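Local coordinates for glucose import ATP-binding protein GlcV (Sulfolobus solfataricus, PDB 1OXX) that hydrolyses ATP to power glucose uptake, as the energy-coupling subunit of an ABC transporter, at residues M1-I5 with L190-L194; K44-M48 with L195-H199; K83-Q89 with P159-D165. The protein carries 1 engineered substitution. Where two conformers were deposited one is given. Residue numbers count along the deposited sequence, not the author numbering.

Contact 1 (M1-I5 with L190-L194); sequences MVRII and LGVTL
This contact joins the two sheets of the ABC-ATPase domain. The N-terminal residues M1-I5 lead into strand 4-13 of the antiparallel sheet. L190-L194 run from the end of helix 176-190 into strand 193-198 of the mixed P-loop NTPase core sheet. M1 and V2 meet L190 to T193; the nearest CA pair is M1 and V192, at 5.1 Å. The buried area is 239 Å². V2 (phi/psi -139/141) to I5 are extended and lead away from L194.

L190 closes its helix, and its O lies 3.4 Å from M1 SD. The M1 side chain, with chi angles m, t, p, reaches back along this turn. G191 leaves helical geometry with positive phi (73/17), a conformation that favours glycine. Its O accepts a hydrogen bond from M1 N at 3.3 Å. V192 (-67/149) points its CB away, yet V192 CG1 touches M1 SD at 3.9 Å.

T193 (-65/146) begins the strand and points its CB toward M1-I5. Its hydroxyl accepts a hydrogen bond from G31 N, while its backbone hydrogen-bonds to S160 and L162. The T193 hydroxyl thus ties the start of the core strand to the chain leading into strand 4-13: M1 N gives T193 OG1 a weak hydrogen bond of 3.3 Å, and T193 OG1 donates to V2 O at 2.7 Å.

Contact 2 (K44-M48 with L195-H199); sequences KTTFM and LVVSH
Helix 41-52, whose first turn carries the end of the Walker A motif (P-loop) of the ABC-ATPase fold, packs on core strand 193-198. The segments run nearly antiparallel. Their axes are 8.9 Å apart at 160°. K44 CA lies 6.4 Å from V197 CA. Of 358 Å² buried, K44, V197 and M48 contribute most.

K44 is the Walker A lysine and an inferred ATP-binding residue. Its side chain is extended apart from chi3 (m, t, m, t). K44 CB rests on V197 CB at 4.2 Å. K44 NZ hydrogen-bonds to G38 O.

V197 (chi1 m) points from the strand toward the helix. V197 CG1 meets M48 CE at 4.0 Å. M48, one turn after K44, has chi1 t, chi2 132° and chi3 m. Its CE also lies 3.5 Å from both L195 O and L195 CD2. F47 (chi1 t) adds F47 CE2 to L195 CD2 at 3.7 Å.

After S198 comes H199, whose ND1 is hydrogen-bonded to E166 OE2, as expected for the switch histidine of this family. K44 NZ makes a weak hydrogen bond to S198 O at 3.1 Å. One water bridges the same pair, 2.9 Å from K44 NZ and 2.4 Å from S198 O.

Contact 3 (K83-Q89 with P159-D165); sequences KIGMVFQ and PSLLLLD
Seven backbone hydrogen bonds join these two parallel strands. K83 O accepts twice, from S160 N at 2.8 Å and L161 N at 3.2 Å. Then G85 N donates to L161 O (2.9 Å), L163 N to G85 O (2.8 Å), V87 N to L163 O (2.9 Å), D165 N to V87 O (3.1 Å) and Q89 N to D165 O (3.1 Å). Strand 84-88 is an edge of the core sheet within this chain. Strand 161-165 is the Walker B strand.

The register pairs I84 with L161 through F88 with D165, CA to CA 4.7 to 4.9 Å. The axes are 4.7 Å apart at 17°. K83 (56/50) turns the chain into the strand.

I84, M86, F88, L161, L163 and D165 share the face that packs on helix 41-52. I84 CG2 meets L163 CD1 at 3.3 Å, and F88 CD1 (chi1 m) meets D165 CB at 3.6 Å. On the other face V87 CB touches L164 CD2 at 3.3 Å. G85 leaves room for P159; a CB there would crowd P159 CG.

The pairing is backbone-made and the packing mainly apolar. At the C-terminal end D165 OD2 is hydrogen-bonded to T45 OG1, and Q89, an inferred ATP-binding residue, touches E166. This is consistent with the strand ends placing the Walker B aspartate and Q-loop glutamine beside the inferred nucleotide site.

How the contacts relate
All three contacts use the core sheet, where strand 193-198 neighbours strand 161-165. Contacts 1 and 2 share strand 193-198, one at its start, the other along its remainder. Contact 3 is nested inside the loops closed by both. Contact 2 is the most buried, about 9 Å from the chain centre; contacts 3 and 1, at about 16 and 19 Å, are partly buried. Their chemistry differs. Contact 3 is backbone pairing, contact 2 is mainly apolar helix-on-sheet packing with a polar end at K44, and contact 1 is a polar junction between sheets, away from annotated sites. Contacts 2 and 3 meet at the inferred nucleotide site, where T45 OG1 lies 2.7 Å from D165 OD2.

Contact 1 (M1-I5 with L190-L194)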
loop_
_atom_site.group_PDB
_atom_site.type_symbol
_atom_site.label_atom_id
_atom_site.label_comp_id
_atom_site.label_asym_id
_atom_site.label_seq_id
_atom_site.Cartn_x
_atom_site.Cartn_y
_atom_site.Cartn_z
ATOM N N MET A 1 -2.764 9.689 18.378
ATOM C CA MET A 1 -2.220 10.250 19.647
ATOM C C MET A 1 -1.097 11.251 19.408
ATOM O O MET A 1 -0.676 11.951 20.333
ATOM C CB MET A 1 -1.724 9.118 20.539
ATOM C CG MET A 1 -2.830 8.260 21.079
ATOM S SD MET A 1 -2.202 6.775 21.855
ATOM C CE MET A 1 -1.253 7.445 23.133
ATOM N N VAL A 2 -0.547 11.262 18.199
ATOM C CA VAL A 2 0.426 12.281 17.836
ATOM C C VAL A 2 0.219 12.793 16.420
ATOM O O VAL A 2 -0.108 12.035 15.525
ATOM C CB VAL A 2 1.837 11.706 17.958
ATOM C CG1 VAL A 2 1.996 10.498 17.026
ATOM C CG2 VAL A 2 2.901 12.755 17.706
ATOM N N ARG A 3 0.393 14.093 16.232
ATOM C CA ARG A 3 0.323 14.709 14.919
ATOM C C ARG A 3 1.711 14.689 14.303
ATOM O O ARG A 3 2.681 15.008 14.973
ATOM C CB ARG A 3 -0.060 16.179 15.055
ATOM C CG ARG A 3 -1.502 16.513 15.252
ATOM C CD ARG A 3 -1.789 17.996 14.942
ATOM N NE ARG A 3 -2.245 18.214 13.568
ATOM C CZ ARG A 3 -1.718 19.082 12.703
ATOM N NH1 ARG A 3 -0.670 19.829 13.036
ATOM N NH2 ARG A 3 -2.237 19.201 11.489
ATOM N N ILE A 4 1.821 14.365 13.021
ATOM C CA ILE A 4 3.110 14.363 12.358
ATOM C C ILE A 4 3.115 15.392 11.243
ATOM O O ILE A 4 2.293 15.310 10.305
ATOM C CB ILE A 4 3.432 12.989 11.780
ATOM C CG1 ILE A 4 3.262 11.890 12.841
ATOM C CG2 ILE A 4 4.851 12.973 11.209
ATOM C CD1 ILE A 4 4.157 12.029 14.046
ATOM N N ILE A 5 4.030 16.349 11.318
ATOM C CA ILE A 5 4.191 17.355 10.277
ATOM C C ILE A 5 5.486 17.063 9.555
ATOM O O ILE A 5 6.557 17.125 10.151
ATOM C CB ILE A 5 4.246 18.808 10.813
ATOM C CG1 ILE A 5 2.908 19.214 11.418
ATOM C CG2 ILE A 5 4.626 19.760 9.687
ATOM C CD1 ILE A 5 2.895 20.654 11.908
ATOM N N LEU A 190 -6.129 1.314 20.842
ATOM C CA LEU A 190 -5.139 2.229 21.396
ATOM C C LEU A 190 -5.275 3.677 20.921
ATOM O O LEU A 190 -4.824 4.585 21.624
ATOM C CB LEU A 190 -3.736 1.730 21.037
ATOM C CG LEU A 190 -3.331 0.377 21.624
ATOM C CD1 LEU A 190 -1.943 -0.022 21.177
ATOM C CD2 LEU A 190 -3.337 0.414 23.145
ATOM N N GLY A 191 -5.863 3.883 19.744
ATOM C CA GLY A 191 -6.024 5.211 19.180
ATOM C C GLY A 191 -4.732 5.814 18.669
ATOM O O GLY A 191 -4.661 7.020 18.448
ATOM N N VAL A 192 -3.715 4.979 18.472
ATOM C CA VAL A 192 -2.424 5.468 17.994
ATOM C C VAL A 192 -2.526 5.983 16.556
ATOM O O VAL A 192 -3.308 5.494 15.763
ATOM C CB VAL A 192 -1.340 4.361 17.991
ATOM C CG1 VAL A 192 -0.966 3.952 19.411
ATOM C CG2 VAL A 192 -1.787 3.172 17.196
ATOM N N THR A 193 -1.711 6.967 16.235
ATOM C CA THR A 193 -1.512 7.339 14.856
ATOM C C THR A 193 -0.835 6.129 14.217
ATOM O O THR A 193 -0.021 5.432 14.846
ATOM C CB THR A 193 -0.634 8.571 14.794
ATOM O OG1 THR A 193 -1.277 9.655 15.487
ATOM C CG2 THR A 193 -0.433 9.067 13.336
ATOM N N LEU A 194 -1.134 5.883 12.950
ATOM C CA LEU A 194 -0.594 4.710 12.293
ATOM C C LEU A 194 -0.116 5.090 10.905
ATOM O O LEU A 194 -0.829 5.780 10.169
ATOM C CB LEU A 194 -1.669 3.635 12.194
ATOM C CG LEU A 194 -1.219 2.342 11.523
ATOM C CD1 LEU A 194 -2.064 1.168 11.951
ATOM C CD2 LEU A 194 -1.244 2.510 10.018
#

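Contact 2 (K44-M48 with L195-H199)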
loop_
_atom_site.group_PDB
_atom_site.type_symbol
_atom_site.label_atom_id
_atom_site.label_comp_id
_atom_site.label_asym_id
_atom_site.label_seq_id
_atom_site.Cartn_x
_atom_site.Cartn_y
_atom_site.Cartn_z
ATOM N N LYS A 44 10.183 4.380 -0.064
ATOM C CA LYS A 44 9.166 4.288 0.969
ATOM C C LYS A 44 9.812 3.948 2.305
ATOM O O LYS A 44 9.414 4.487 3.330
ATOM C CB LYS A 44 8.136 3.219 0.620
ATOM C CG LYS A 44 7.249 3.561 -0.555
ATOM C CD LYS A 44 6.257 2.421 -0.845
ATOM C CE LYS A 44 6.964 1.202 -1.443
ATOM N NZ LYS A 44 6.020 0.271 -2.135
ATOM N N THR A 45 10.778 3.035 2.305
ATOM C CA THR A 45 11.457 2.664 3.534
ATOM C C THR A 45 12.292 3.837 4.026
ATOM O O THR A 45 12.398 4.048 5.240
ATOM C CB THR A 45 12.319 1.404 3.309
ATOM O OG1 THR A 45 11.454 0.266 3.228
ATOM C CG2 THR A 45 13.242 1.136 4.489
ATOM N N THR A 46 12.874 4.597 3.101
ATOM C CA THR A 46 13.613 5.791 3.502
ATOM C C THR A 46 12.675 6.735 4.251
ATOM O O THR A 46 13.006 7.245 5.319
ATOM C CB THR A 46 14.221 6.470 2.295
ATOM O OG1 THR A 46 15.248 5.622 1.757
ATOM C CG2 THR A 46 14.945 7.775 2.687
ATOM N N PHE A 47 11.498 6.973 3.694
ATOM C CA PHE A 47 10.509 7.806 4.370
ATOM C C PHE A 47 10.201 7.248 5.753
ATOM O O PHE A 47 10.196 7.967 6.746
ATOM C CB PHE A 47 9.217 7.876 3.551
ATOM C CG PHE A 47 8.147 8.738 4.164
ATOM C CD1 PHE A 47 8.217 10.118 4.086
ATOM C CD2 PHE A 47 7.067 8.173 4.813
ATOM C CE1 PHE A 47 7.225 10.917 4.651
ATOM C CE2 PHE A 47 6.078 8.971 5.369
ATOM C CZ PHE A 47 6.161 10.339 5.290
ATOM N N MET A 48 9.975 5.947 5.827
ATOM C CA MET A 48 9.624 5.360 7.097
ATOM C C MET A 48 10.746 5.495 8.121
ATOM O O MET A 48 10.511 5.720 9.316
ATOM C CB MET A 48 9.267 3.889 6.899
ATOM C CG MET A 48 8.807 3.240 8.206
ATOM S SD MET A 48 7.300 2.266 8.165
ATOM C CE MET A 48 6.104 3.544 8.379
ATOM N N LEU A 195 1.075 4.633 10.531
ATOM C CA LEU A 195 1.606 4.864 9.203
ATOM C C LEU A 195 2.026 3.501 8.668
ATOM O O LEU A 195 2.825 2.794 9.298
ATOM C CB LEU A 195 2.813 5.796 9.212
ATOM C CG LEU A 195 3.546 6.020 7.881
ATOM C CD1 LEU A 195 2.673 6.716 6.869
ATOM C CD2 LEU A 195 4.840 6.809 8.093
ATOM N N VAL A 196 1.504 3.149 7.504
ATOM C CA VAL A 196 1.844 1.876 6.873
ATOM C C VAL A 196 2.371 2.161 5.484
ATOM O O VAL A 196 1.787 2.956 4.743
ATOM C CB VAL A 196 0.642 0.925 6.818
ATOM C CG1 VAL A 196 -0.510 1.560 6.079
ATOM C CG2 VAL A 196 1.022 -0.413 6.146
ATOM N N VAL A 197 3.496 1.549 5.145
ATOM C CA VAL A 197 4.020 1.642 3.792
ATOM C C VAL A 197 4.067 0.235 3.225
ATOM O O VAL A 197 4.421 -0.721 3.923
ATOM C CB VAL A 197 5.397 2.333 3.696
ATOM C CG1 VAL A 197 5.389 3.650 4.448
ATOM C CG2 VAL A 197 6.494 1.430 4.206
ATOM N N SER A 198 3.707 0.090 1.947
ATOM C CA SER A 198 3.648 -1.219 1.330
ATOM C C SER A 198 3.618 -1.103 -0.183
ATOM O O SER A 198 3.295 -0.039 -0.709
ATOM C CB SER A 198 2.379 -1.966 1.774
ATOM O OG SER A 198 2.320 -3.288 1.276
ATOM N N HIS A 199 4.003 -2.201 -0.821
ATOM C CA HIS A 199 3.939 -2.376 -2.268
ATOM C C HIS A 199 2.558 -2.909 -2.641
ATOM O O HIS A 199 2.120 -2.791 -3.804
ATOM C CB HIS A 199 4.995 -3.398 -2.708
ATOM C CG HIS A 199 4.676 -4.799 -2.296
ATOM N ND1 HIS A 199 4.716 -5.215 -0.982
ATOM C CD2 HIS A 199 4.279 -5.874 -3.018
ATOM C CE1 HIS A 199 4.368 -6.488 -0.914
ATOM N NE2 HIS A 199 4.101 -6.913 -2.136
HETATM O O HOH W 1 3.240 0.437 -3.091
#

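Contact 3 (K83-Q89 with P159-D165)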
loop_
_atom_site.group_PDB
_atom_site.type_symbol
_atom_site.label_atom_id
_atom_site.label_comp_id
_atom_site.label_asym_id
_atom_site.label_seq_id
_atom_site.Cartn_x
_atom_site.Cartn_y
_atom_site.Cartn_z
ATOM N N LYS A 83 8.189 7.783 21.119
ATOM C CA LYS A 83 6.973 7.024 21.409
ATOM C C LYS A 83 6.436 6.279 20.187
ATOM O O LYS A 83 5.255 6.350 19.860
ATOM C CB LYS A 83 5.898 7.883 22.074
ATOM C CG LYS A 83 6.354 8.478 23.411
ATOM C CD LYS A 83 5.208 8.629 24.398
ATOM C CE LYS A 83 5.043 7.373 25.243
ATOM N NZ LYS A 83 4.385 7.659 26.547
ATOM N N ILE A 84 7.338 5.552 19.554
ATOM C CA ILE A 84 7.058 4.788 18.348
ATOM C C ILE A 84 7.158 3.292 18.586
ATOM O O ILE A 84 7.971 2.836 19.409
ATOM C CB ILE A 84 8.028 5.161 17.238
ATOM C CG1 ILE A 84 7.888 6.637 16.900
ATOM C CG2 ILE A 84 7.758 4.346 15.992
ATOM C CD1 ILE A 84 8.893 7.116 15.873
ATOM N N GLY A 85 6.291 2.560 17.923
ATOM C CA GLY A 85 6.361 1.113 17.850
ATOM C C GLY A 85 6.579 0.757 16.394
ATOM O O GLY A 85 5.890 1.292 15.523
ATOM N N MET A 86 7.538 -0.120 16.130
ATOM C CA MET A 86 7.899 -0.479 14.764
ATOM C C MET A 86 7.640 -1.952 14.465
ATOM O O MET A 86 8.089 -2.819 15.218
ATOM C CB MET A 86 9.383 -0.186 14.526
ATOM C CG MET A 86 9.736 1.290 14.530
ATOM S SD MET A 86 11.514 1.601 14.523
ATOM C CE MET A 86 11.927 1.138 16.196
ATOM N N VAL A 87 6.945 -2.220 13.366
ATOM C CA VAL A 87 6.745 -3.575 12.856
ATOM C C VAL A 87 7.289 -3.500 11.451
ATOM O O VAL A 87 6.597 -3.035 10.546
ATOM C CB VAL A 87 5.293 -3.982 12.790
ATOM C CG1 VAL A 87 5.184 -5.374 12.203
ATOM C CG2 VAL A 87 4.671 -3.928 14.176
ATOM N N PHE A 88 8.528 -3.925 11.288
ATOM C CA PHE A 88 9.230 -3.788 10.018
ATOM C C PHE A 88 9.642 -5.166 9.568
ATOM O O PHE A 88 10.230 -5.919 10.338
ATOM C CB PHE A 88 10.501 -2.950 10.173
ATOM C CG PHE A 88 10.285 -1.478 10.444
ATOM C CD1 PHE A 88 9.036 -0.893 10.391
ATOM C CD2 PHE A 88 11.376 -0.677 10.748
ATOM C CE1 PHE A 88 8.884 0.455 10.625
ATOM C CE2 PHE A 88 11.222 0.672 10.985
ATOM C CZ PHE A 88 9.982 1.236 10.915
ATOM N N GLN A 89 9.388 -5.479 8.309
ATOM C CA GLN A 89 9.757 -6.787 7.783
ATOM C C GLN A 89 11.239 -7.063 8.047
ATOM O O GLN A 89 11.625 -8.201 8.330
ATOM C CB GLN A 89 9.441 -6.876 6.290
ATOM C CG GLN A 89 9.748 -8.254 5.705
ATOM C CD GLN A 89 9.233 -8.442 4.289
ATOM O OE1 GLN A 89 8.605 -9.458 3.985
ATOM N NE2 GLN A 89 9.506 -7.474 3.418
ATOM N N PRO A 159 3.245 3.090 22.790
ATOM C CA PRO A 159 3.557 4.136 21.826
ATOM C C PRO A 159 2.369 5.006 21.454
ATOM O O PRO A 159 1.217 4.661 21.713
ATOM C CB PRO A 159 3.958 3.341 20.592
ATOM C CG PRO A 159 3.350 2.031 20.720
ATOM C CD PRO A 159 3.045 1.783 22.159
ATOM N N SER A 160 2.676 6.137 20.839
ATOM C CA SER A 160 1.684 7.049 20.287
ATOM C C SER A 160 1.548 6.871 18.781
ATOM O O SER A 160 0.557 7.280 18.213
ATOM C CB SER A 160 2.102 8.491 20.556
ATOM O OG SER A 160 2.045 8.799 21.945
ATOM N N LEU A 161 2.543 6.236 18.170
ATOM C CA LEU A 161 2.635 6.055 16.731
ATOM C C LEU A 161 3.087 4.635 16.438
ATOM O O LEU A 161 4.068 4.156 17.002
ATOM C CB LEU A 161 3.653 7.040 16.170
ATOM C CG LEU A 161 4.033 6.925 14.697
ATOM C CD1 LEU A 161 2.800 7.132 13.798
ATOM C CD2 LEU A 161 5.145 7.927 14.357
ATOM N N LEU A 162 2.349 3.957 15.575
ATOM C CA LEU A 162 2.704 2.618 15.146
ATOM C C LEU A 162 3.118 2.707 13.679
ATOM O O LEU A 162 2.350 3.177 12.856
ATOM C CB LEU A 162 1.517 1.679 15.293
ATOM C CG LEU A 162 1.764 0.211 14.924
ATOM C CD1 LEU A 162 2.877 -0.396 15.781
ATOM C CD2 LEU A 162 0.458 -0.587 15.073
ATOM N N LEU A 163 4.325 2.250 13.384
ATOM C CA LEU A 163 4.907 2.309 12.044
ATOM C C LEU A 163 5.031 0.890 11.496
ATOM O O LEU A 163 5.654 0.045 12.121
ATOM C CB LEU A 163 6.294 2.925 12.094
ATOM C CG LEU A 163 6.417 4.318 12.685
ATOM C CD1 LEU A 163 7.872 4.839 12.707
ATOM C CD2 LEU A 163 5.553 5.281 11.882
ATOM N N LEU A 164 4.472 0.663 10.317
ATOM C CA LEU A 164 4.456 -0.647 9.675
ATOM C C LEU A 164 5.083 -0.530 8.292
ATOM O O LEU A 164 4.659 0.273 7.473
ATOM C CB LEU A 164 3.028 -1.149 9.532
ATOM C CG LEU A 164 2.169 -1.211 10.795
ATOM C CD1 LEU A 164 0.723 -1.553 10.429
ATOM C CD2 LEU A 164 2.722 -2.195 11.814
ATOM N N ASP A 165 6.110 -1.325 8.053
ATOM C CA ASP A 165 6.784 -1.366 6.765
ATOM C C ASP A 165 6.710 -2.808 6.269
ATOM O O ASP A 165 7.379 -3.689 6.816
ATOM C CB ASP A 165 8.240 -0.930 6.913
ATOM C CG ASP A 165 8.965 -0.807 5.580
ATOM O OD1 ASP A 165 8.509 -1.400 4.577
ATOM O OD2 ASP A 165 10.008 -0.124 5.462
#